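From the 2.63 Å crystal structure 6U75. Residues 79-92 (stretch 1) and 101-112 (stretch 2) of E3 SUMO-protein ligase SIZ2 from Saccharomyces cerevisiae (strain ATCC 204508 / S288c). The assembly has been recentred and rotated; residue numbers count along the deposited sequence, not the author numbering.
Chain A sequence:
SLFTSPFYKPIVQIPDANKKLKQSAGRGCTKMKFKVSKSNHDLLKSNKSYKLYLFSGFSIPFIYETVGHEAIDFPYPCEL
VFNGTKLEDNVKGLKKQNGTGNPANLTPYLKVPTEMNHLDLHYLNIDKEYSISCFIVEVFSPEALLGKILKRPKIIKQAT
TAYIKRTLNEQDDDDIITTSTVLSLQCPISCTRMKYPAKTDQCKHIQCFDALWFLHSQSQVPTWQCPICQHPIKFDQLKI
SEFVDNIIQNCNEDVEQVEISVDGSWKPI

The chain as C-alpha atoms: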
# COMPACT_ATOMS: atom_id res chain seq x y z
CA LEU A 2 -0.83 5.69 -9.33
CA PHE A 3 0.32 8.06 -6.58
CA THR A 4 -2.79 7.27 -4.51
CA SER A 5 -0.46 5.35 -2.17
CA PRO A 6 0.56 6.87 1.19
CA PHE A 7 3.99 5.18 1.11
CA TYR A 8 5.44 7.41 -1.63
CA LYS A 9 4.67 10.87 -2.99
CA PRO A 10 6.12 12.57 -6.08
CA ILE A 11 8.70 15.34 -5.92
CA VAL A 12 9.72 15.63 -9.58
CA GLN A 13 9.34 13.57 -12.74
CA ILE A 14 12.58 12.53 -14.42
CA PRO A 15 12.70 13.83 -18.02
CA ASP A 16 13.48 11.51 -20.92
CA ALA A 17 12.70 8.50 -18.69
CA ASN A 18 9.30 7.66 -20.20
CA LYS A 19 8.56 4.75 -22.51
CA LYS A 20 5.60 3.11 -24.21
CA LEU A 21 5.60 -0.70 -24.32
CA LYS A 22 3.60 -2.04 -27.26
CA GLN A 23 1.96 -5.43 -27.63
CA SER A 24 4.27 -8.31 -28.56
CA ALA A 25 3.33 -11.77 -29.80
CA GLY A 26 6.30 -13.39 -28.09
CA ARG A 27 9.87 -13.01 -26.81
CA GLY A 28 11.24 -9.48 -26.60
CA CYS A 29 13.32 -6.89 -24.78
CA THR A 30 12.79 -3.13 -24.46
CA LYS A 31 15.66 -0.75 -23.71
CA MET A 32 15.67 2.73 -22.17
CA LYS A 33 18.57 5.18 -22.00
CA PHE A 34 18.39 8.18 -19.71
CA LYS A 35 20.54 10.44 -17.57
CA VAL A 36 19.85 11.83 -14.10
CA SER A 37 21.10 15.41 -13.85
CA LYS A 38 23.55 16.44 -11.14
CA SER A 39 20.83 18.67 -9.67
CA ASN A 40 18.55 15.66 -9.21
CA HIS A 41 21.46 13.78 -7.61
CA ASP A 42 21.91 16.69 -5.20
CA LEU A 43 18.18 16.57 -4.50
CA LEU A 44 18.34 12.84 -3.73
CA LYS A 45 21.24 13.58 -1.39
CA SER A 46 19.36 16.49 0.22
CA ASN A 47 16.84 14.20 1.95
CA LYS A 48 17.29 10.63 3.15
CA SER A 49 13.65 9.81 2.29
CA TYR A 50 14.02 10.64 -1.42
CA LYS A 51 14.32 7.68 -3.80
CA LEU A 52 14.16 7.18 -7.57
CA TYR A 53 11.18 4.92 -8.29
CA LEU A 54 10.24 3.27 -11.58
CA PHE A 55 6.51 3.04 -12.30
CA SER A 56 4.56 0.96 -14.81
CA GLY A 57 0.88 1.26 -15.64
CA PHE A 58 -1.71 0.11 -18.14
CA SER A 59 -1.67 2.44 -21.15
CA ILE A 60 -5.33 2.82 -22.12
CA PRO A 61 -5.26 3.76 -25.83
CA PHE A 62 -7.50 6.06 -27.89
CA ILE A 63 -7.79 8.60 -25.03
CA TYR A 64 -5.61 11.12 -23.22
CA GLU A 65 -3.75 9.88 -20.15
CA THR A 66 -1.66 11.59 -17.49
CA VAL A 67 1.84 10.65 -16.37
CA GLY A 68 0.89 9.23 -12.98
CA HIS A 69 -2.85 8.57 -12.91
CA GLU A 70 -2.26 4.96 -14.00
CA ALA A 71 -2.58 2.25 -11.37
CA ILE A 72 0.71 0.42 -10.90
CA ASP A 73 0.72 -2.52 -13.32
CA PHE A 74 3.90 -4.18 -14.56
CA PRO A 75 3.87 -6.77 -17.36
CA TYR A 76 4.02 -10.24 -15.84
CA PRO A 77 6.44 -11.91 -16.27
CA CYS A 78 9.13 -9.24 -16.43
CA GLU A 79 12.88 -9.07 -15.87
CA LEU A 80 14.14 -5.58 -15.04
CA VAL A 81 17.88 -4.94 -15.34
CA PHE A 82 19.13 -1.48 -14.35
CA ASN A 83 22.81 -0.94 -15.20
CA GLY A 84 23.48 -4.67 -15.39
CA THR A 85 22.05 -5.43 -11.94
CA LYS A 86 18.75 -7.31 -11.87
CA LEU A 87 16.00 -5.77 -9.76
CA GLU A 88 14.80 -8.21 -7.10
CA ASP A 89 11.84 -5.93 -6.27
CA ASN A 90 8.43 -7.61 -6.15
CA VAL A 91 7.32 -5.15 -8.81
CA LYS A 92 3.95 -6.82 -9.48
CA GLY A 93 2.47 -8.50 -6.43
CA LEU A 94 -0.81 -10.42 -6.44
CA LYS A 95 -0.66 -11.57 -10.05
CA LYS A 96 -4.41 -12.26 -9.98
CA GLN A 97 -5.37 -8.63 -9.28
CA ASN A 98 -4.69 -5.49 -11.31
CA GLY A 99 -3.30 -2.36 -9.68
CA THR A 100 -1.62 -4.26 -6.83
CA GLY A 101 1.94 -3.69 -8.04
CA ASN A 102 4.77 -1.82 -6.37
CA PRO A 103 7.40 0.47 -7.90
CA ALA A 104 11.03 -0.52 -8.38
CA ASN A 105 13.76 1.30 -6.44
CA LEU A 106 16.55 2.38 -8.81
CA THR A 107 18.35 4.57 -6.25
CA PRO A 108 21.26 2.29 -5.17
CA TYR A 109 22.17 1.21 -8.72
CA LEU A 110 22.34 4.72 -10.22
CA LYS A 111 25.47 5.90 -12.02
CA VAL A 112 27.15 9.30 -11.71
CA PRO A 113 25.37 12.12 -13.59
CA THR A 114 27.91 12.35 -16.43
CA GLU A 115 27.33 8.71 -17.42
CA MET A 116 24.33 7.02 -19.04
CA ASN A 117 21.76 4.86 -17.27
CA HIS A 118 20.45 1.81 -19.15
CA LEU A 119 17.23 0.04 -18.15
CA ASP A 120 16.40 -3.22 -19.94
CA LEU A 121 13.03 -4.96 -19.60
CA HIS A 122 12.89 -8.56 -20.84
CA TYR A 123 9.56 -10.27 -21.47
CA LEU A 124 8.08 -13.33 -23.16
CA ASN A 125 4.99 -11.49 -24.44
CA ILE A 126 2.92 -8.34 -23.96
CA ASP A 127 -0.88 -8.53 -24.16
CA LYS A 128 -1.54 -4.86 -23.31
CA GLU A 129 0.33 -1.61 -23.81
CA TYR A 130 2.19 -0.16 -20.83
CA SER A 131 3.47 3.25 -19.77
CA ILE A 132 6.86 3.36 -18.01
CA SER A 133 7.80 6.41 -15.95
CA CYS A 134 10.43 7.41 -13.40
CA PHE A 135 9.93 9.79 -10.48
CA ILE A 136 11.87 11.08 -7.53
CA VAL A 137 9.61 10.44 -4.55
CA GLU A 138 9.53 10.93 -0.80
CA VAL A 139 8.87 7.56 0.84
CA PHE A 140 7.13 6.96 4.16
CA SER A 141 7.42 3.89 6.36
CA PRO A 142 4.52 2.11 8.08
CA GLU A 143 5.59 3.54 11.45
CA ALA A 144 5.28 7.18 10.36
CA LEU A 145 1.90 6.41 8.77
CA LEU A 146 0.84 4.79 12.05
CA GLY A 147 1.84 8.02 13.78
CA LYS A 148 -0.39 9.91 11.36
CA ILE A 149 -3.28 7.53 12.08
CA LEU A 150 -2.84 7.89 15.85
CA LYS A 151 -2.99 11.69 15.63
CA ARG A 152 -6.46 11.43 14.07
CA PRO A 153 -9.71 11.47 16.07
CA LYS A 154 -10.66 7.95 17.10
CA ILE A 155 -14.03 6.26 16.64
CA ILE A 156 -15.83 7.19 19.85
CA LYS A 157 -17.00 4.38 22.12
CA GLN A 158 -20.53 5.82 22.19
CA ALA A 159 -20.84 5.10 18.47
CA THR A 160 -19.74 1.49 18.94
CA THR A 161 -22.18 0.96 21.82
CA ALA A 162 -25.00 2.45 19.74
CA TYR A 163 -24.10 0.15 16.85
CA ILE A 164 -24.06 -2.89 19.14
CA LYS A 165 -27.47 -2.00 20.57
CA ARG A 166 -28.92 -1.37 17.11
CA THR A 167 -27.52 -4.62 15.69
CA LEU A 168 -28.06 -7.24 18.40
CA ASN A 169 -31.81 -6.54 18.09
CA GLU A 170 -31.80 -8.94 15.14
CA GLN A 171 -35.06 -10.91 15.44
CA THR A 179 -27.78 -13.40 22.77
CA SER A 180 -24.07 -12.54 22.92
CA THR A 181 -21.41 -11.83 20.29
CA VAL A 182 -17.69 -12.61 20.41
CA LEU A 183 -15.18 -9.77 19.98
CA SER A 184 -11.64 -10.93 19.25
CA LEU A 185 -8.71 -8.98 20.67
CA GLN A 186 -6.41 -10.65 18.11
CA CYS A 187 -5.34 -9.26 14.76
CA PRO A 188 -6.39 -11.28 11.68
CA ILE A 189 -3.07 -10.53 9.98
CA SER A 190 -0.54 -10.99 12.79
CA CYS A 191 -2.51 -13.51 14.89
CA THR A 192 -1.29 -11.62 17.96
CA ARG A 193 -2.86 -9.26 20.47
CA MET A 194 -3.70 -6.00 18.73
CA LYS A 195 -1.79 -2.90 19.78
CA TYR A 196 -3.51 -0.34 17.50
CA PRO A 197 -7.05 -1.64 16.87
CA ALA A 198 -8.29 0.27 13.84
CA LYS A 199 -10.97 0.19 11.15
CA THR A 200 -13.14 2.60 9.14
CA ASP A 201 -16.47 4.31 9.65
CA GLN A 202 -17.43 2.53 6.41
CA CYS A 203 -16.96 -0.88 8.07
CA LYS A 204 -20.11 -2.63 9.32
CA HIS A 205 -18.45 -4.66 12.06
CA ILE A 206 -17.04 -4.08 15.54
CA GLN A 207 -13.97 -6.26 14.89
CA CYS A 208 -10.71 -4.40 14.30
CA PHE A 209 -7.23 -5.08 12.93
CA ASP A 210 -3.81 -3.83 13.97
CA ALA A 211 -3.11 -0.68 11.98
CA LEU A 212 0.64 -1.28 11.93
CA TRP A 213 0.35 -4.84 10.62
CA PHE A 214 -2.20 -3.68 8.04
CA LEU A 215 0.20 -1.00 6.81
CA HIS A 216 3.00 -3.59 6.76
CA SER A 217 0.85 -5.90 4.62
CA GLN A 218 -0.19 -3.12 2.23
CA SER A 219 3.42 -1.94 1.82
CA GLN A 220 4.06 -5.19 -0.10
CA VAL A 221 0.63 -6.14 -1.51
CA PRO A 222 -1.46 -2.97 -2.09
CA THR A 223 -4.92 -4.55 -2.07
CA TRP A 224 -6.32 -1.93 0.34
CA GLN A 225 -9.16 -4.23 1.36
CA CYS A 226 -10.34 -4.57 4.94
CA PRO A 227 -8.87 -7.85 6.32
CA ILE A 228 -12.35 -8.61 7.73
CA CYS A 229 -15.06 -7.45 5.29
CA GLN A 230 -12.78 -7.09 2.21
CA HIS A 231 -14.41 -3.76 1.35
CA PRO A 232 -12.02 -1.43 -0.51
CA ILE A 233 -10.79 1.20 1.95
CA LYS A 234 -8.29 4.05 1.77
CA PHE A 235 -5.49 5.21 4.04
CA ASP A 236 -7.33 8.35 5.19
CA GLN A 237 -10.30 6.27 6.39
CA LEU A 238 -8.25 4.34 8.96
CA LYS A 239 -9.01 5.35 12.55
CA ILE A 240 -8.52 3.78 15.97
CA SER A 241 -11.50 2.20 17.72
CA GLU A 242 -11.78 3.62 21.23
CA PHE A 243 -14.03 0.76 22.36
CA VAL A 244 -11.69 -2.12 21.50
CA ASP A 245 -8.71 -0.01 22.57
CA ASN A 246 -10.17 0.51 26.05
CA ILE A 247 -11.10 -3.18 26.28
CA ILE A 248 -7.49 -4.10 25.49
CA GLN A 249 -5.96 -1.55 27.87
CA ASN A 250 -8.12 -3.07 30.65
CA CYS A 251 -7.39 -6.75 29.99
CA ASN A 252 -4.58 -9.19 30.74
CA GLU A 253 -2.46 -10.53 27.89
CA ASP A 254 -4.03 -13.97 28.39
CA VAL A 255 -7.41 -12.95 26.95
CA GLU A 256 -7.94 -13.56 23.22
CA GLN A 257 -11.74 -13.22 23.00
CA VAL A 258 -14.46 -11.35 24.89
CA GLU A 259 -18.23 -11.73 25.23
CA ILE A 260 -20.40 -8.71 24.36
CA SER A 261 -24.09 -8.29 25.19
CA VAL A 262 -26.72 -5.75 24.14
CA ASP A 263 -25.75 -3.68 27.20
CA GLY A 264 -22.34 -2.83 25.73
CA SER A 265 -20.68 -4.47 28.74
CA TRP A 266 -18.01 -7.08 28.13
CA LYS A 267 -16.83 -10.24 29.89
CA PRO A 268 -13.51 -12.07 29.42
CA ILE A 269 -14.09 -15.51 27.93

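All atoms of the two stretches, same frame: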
# COMPACT_ATOMS: atom_id res chain seq x y z
N GLU A 79 11.55 -9.13 -16.45
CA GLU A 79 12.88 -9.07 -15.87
C GLU A 79 13.42 -7.67 -16.09
O GLU A 79 13.66 -7.26 -17.23
CB GLU A 79 13.80 -10.13 -16.48
CG GLU A 79 15.23 -10.08 -15.96
CD GLU A 79 15.93 -11.42 -16.07
OE1 GLU A 79 15.33 -12.44 -15.70
OE2 GLU A 79 17.10 -11.44 -16.53
N LEU A 80 13.60 -6.93 -15.00
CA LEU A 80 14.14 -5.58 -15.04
C LEU A 80 15.62 -5.61 -14.69
O LEU A 80 16.00 -6.18 -13.67
CB LEU A 80 13.39 -4.66 -14.07
CG LEU A 80 11.91 -4.42 -14.38
CD1 LEU A 80 11.20 -3.88 -13.16
CD2 LEU A 80 11.76 -3.47 -15.56
N VAL A 81 16.44 -4.99 -15.54
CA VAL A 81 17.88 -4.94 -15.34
C VAL A 81 18.29 -3.48 -15.48
O VAL A 81 18.23 -2.91 -16.58
CB VAL A 81 18.64 -5.82 -16.34
CG1 VAL A 81 20.13 -5.76 -16.07
CG2 VAL A 81 18.13 -7.25 -16.27
N PHE A 82 18.72 -2.87 -14.37
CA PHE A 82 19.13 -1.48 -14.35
C PHE A 82 20.65 -1.43 -14.17
O PHE A 82 21.16 -1.77 -13.10
CB PHE A 82 18.42 -0.72 -13.23
CG PHE A 82 18.59 0.77 -13.30
CD1 PHE A 82 18.01 1.50 -14.33
CD2 PHE A 82 19.33 1.44 -12.35
CE1 PHE A 82 18.17 2.87 -14.39
CE2 PHE A 82 19.50 2.81 -12.41
CZ PHE A 82 18.91 3.53 -13.44
N ASN A 83 21.35 -1.03 -15.23
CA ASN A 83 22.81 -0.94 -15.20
C ASN A 83 23.45 -2.29 -14.90
O ASN A 83 24.39 -2.39 -14.11
CB ASN A 83 23.27 0.12 -14.20
CG ASN A 83 22.86 1.53 -14.60
OD1 ASN A 83 22.89 1.88 -15.77
ND2 ASN A 83 22.46 2.33 -13.62
N GLY A 84 22.94 -3.34 -15.54
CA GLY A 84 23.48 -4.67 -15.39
C GLY A 84 22.98 -5.45 -14.19
O GLY A 84 22.99 -6.69 -14.22
N THR A 85 22.53 -4.77 -13.14
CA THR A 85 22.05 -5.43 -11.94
C THR A 85 20.55 -5.70 -12.06
O THR A 85 19.77 -4.79 -12.32
CB THR A 85 22.33 -4.56 -10.71
OG1 THR A 85 23.74 -4.41 -10.54
CG2 THR A 85 21.73 -5.20 -9.45
N LYS A 86 20.17 -6.96 -11.87
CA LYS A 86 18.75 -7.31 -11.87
C LYS A 86 18.07 -6.72 -10.65
O LYS A 86 18.65 -6.62 -9.57
CB LYS A 86 18.57 -8.83 -11.88
CG LYS A 86 17.11 -9.28 -11.84
CD LYS A 86 16.98 -10.79 -11.80
CE LYS A 86 15.54 -11.21 -11.57
NZ LYS A 86 15.39 -12.69 -11.41
N LEU A 87 16.81 -6.32 -10.84
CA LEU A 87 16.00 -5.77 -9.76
C LEU A 87 15.21 -6.89 -9.11
O LEU A 87 14.34 -7.49 -9.75
CB LEU A 87 15.07 -4.68 -10.28
CG LEU A 87 15.75 -3.44 -10.86
CD1 LEU A 87 14.72 -2.48 -11.42
CD2 LEU A 87 16.61 -2.75 -9.81
N GLU A 88 15.51 -7.18 -7.85
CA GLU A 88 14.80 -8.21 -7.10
C GLU A 88 13.46 -7.72 -6.55
O GLU A 88 12.75 -8.50 -5.91
CB GLU A 88 15.67 -8.71 -5.94
CG GLU A 88 16.98 -9.35 -6.37
CD GLU A 88 16.78 -10.60 -7.21
OE1 GLU A 88 17.68 -10.93 -8.02
OE2 GLU A 88 15.73 -11.26 -7.06
N ASP A 89 13.10 -6.46 -6.79
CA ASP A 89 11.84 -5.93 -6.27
C ASP A 89 10.67 -6.79 -6.72
O ASP A 89 10.64 -7.30 -7.84
CB ASP A 89 11.64 -4.49 -6.74
CG ASP A 89 12.69 -3.54 -6.20
OD1 ASP A 89 13.84 -3.59 -6.68
OD2 ASP A 89 12.37 -2.74 -5.30
N ASN A 90 9.70 -6.96 -5.82
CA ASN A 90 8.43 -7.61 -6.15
C ASN A 90 7.54 -6.58 -6.86
O ASN A 90 6.57 -6.06 -6.31
CB ASN A 90 7.77 -8.17 -4.90
CG ASN A 90 6.48 -8.90 -5.20
OD1 ASN A 90 5.40 -8.30 -5.23
ND2 ASN A 90 6.58 -10.21 -5.41
N VAL A 91 7.92 -6.28 -8.10
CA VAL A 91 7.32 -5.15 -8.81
C VAL A 91 5.82 -5.32 -8.96
O VAL A 91 5.05 -4.36 -8.82
CB VAL A 91 8.01 -4.94 -10.18
CG1 VAL A 91 9.40 -4.36 -9.98
CG2 VAL A 91 8.08 -6.25 -10.97
N LYS A 92 5.37 -6.54 -9.25
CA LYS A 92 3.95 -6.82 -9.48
C LYS A 92 3.51 -7.93 -8.53
O LYS A 92 3.62 -9.12 -8.86
CB LYS A 92 3.68 -7.17 -10.94
CG LYS A 92 2.50 -6.42 -11.55
CD LYS A 92 1.22 -6.63 -10.75
CE LYS A 92 0.04 -5.95 -11.41
NZ LYS A 92 -1.12 -5.80 -10.48
N GLY A 101 0.51 -3.65 -7.86
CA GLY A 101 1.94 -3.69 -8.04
C GLY A 101 2.63 -2.59 -7.26
O GLY A 101 2.02 -1.60 -6.88
N ASN A 102 3.92 -2.80 -7.02
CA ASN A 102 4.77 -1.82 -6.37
C ASN A 102 5.79 -1.25 -7.35
O ASN A 102 6.09 -1.87 -8.38
CB ASN A 102 5.52 -2.45 -5.18
CG ASN A 102 4.64 -2.61 -3.96
OD1 ASN A 102 3.57 -2.01 -3.86
ND2 ASN A 102 5.10 -3.43 -3.01
N PRO A 103 6.33 -0.07 -7.07
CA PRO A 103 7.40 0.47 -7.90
C PRO A 103 8.73 -0.22 -7.62
O PRO A 103 8.89 -0.94 -6.63
CB PRO A 103 7.44 1.95 -7.51
CG PRO A 103 6.93 1.98 -6.11
CD PRO A 103 5.91 0.87 -6.02
N ALA A 104 9.68 0.01 -8.51
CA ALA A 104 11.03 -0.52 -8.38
C ALA A 104 11.98 0.60 -7.96
O ALA A 104 11.93 1.69 -8.52
CB ALA A 104 11.50 -1.15 -9.69
N ASN A 105 12.83 0.31 -6.98
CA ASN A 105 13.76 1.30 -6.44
C ASN A 105 15.06 1.23 -7.24
O ASN A 105 15.80 0.25 -7.17
CB ASN A 105 14.02 1.04 -4.96
CG ASN A 105 14.95 2.07 -4.35
OD1 ASN A 105 15.07 3.19 -4.83
ND2 ASN A 105 15.63 1.68 -3.27
N LEU A 106 15.33 2.28 -8.01
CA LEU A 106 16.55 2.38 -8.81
C LEU A 106 17.66 3.15 -8.10
O LEU A 106 18.76 3.28 -8.66
CB LEU A 106 16.24 3.06 -10.15
CG LEU A 106 15.07 2.51 -10.96
CD1 LEU A 106 14.80 3.41 -12.16
CD2 LEU A 106 15.33 1.08 -11.40
N THR A 107 17.41 3.66 -6.89
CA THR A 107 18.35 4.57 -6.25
C THR A 107 19.74 3.96 -6.07
O THR A 107 20.73 4.60 -6.47
CB THR A 107 17.78 5.03 -4.91
OG1 THR A 107 16.42 5.44 -5.08
CG2 THR A 107 18.59 6.20 -4.36
N PRO A 108 19.90 2.77 -5.49
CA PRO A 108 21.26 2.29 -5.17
C PRO A 108 22.08 1.92 -6.39
O PRO A 108 23.32 1.88 -6.28
CB PRO A 108 21.00 1.07 -4.28
CG PRO A 108 19.66 0.58 -4.69
CD PRO A 108 18.87 1.80 -5.08
N TYR A 109 21.46 1.65 -7.53
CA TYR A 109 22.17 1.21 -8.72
C TYR A 109 22.36 2.33 -9.74
O TYR A 109 22.68 2.06 -10.90
CB TYR A 109 21.43 0.04 -9.36
CG TYR A 109 20.91 -0.96 -8.34
CD1 TYR A 109 21.79 -1.73 -7.59
CD2 TYR A 109 19.55 -1.11 -8.12
CE1 TYR A 109 21.32 -2.64 -6.65
CE2 TYR A 109 19.08 -2.01 -7.18
CZ TYR A 109 19.97 -2.77 -6.45
OH TYR A 109 19.50 -3.67 -5.52
N LEU A 110 22.17 3.58 -9.32
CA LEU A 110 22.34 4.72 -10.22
C LEU A 110 23.82 5.02 -10.45
O LEU A 110 24.66 4.83 -9.57
CB LEU A 110 21.66 5.96 -9.64
CG LEU A 110 20.39 6.46 -10.33
CD1 LEU A 110 19.83 7.66 -9.59
CD2 LEU A 110 20.65 6.80 -11.79
N LYS A 111 24.12 5.48 -11.66
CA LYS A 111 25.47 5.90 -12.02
C LYS A 111 25.60 7.41 -11.86
O LYS A 111 24.62 8.15 -11.73
CB LYS A 111 25.79 5.48 -13.46
CG LYS A 111 25.72 3.98 -13.70
CD LYS A 111 26.77 3.22 -12.88
CE LYS A 111 26.18 1.98 -12.23
NZ LYS A 111 27.02 1.50 -11.10
N VAL A 112 26.85 7.88 -11.87
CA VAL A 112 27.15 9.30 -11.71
C VAL A 112 26.42 10.08 -12.80
O VAL A 112 26.05 9.50 -13.84
CB VAL A 112 28.66 9.57 -11.75
CG1 VAL A 112 29.32 9.05 -10.48
CG2 VAL A 112 29.29 8.93 -12.98
O HOH W 1 17.13 -5.46 -6.42

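Residues 79-92 fold back on themselves: a type I' turn from F82 to T85 joins two short strands, tied by L87 N to L80 O at 2.9 Å and F82 N to T85 O at 3.0 Å. Stretch 2 runs alongside the side chains of this hairpin rather than extending it as a regular sheet, and together the two stretches bury 753 Å².

Shape governs the middle of the contact. The CB of A104 is a small bump that enters a hollow lined by V91, L87 and L80: it lies 3.8 Å from V91 CG1, 3.9 Å from L87 CD1 and 4.4 Å from L80 CD1. Next along, L106 CD2 is wedged between L87 and F82. It sits 3.6 Å from L87 CD1 and 4.1 Å from the centroid of the F82 ring, only 23° off the ring normal, so the methyl rests over the ring face in a CH-pi contact. L110 CD2 instead approaches that ring at its edge, 4.1 Å from F82 CZ.

Y109 reverses the roles, offering its own ring as the surface. T85 CG2 stands over one face, 4.1 Å from the centroid and 24° off the normal, while L87 CD2 packs 3.7 Å from Y109 CE2. A water bridges the rim of this patch, 2.8 Å from E88 N, whose hydrogen it accepts, and 3.1 Å from Y109 OH.

Direct polar bonds lie toward the two ends of the contact. At the turn, N83 ND2 donates to Y109 O (2.7 Å, 157°), anchoring the loop to backbone. At the far end, N102 N donates to V91 O (2.6 Å, 137°), a short but bent bond. Beside it the backbones press close: V91 O is 3.3 Å from G101 CA, and a CB on G101 would fall 3.0 Å from V91 O, a clash that glycine avoids.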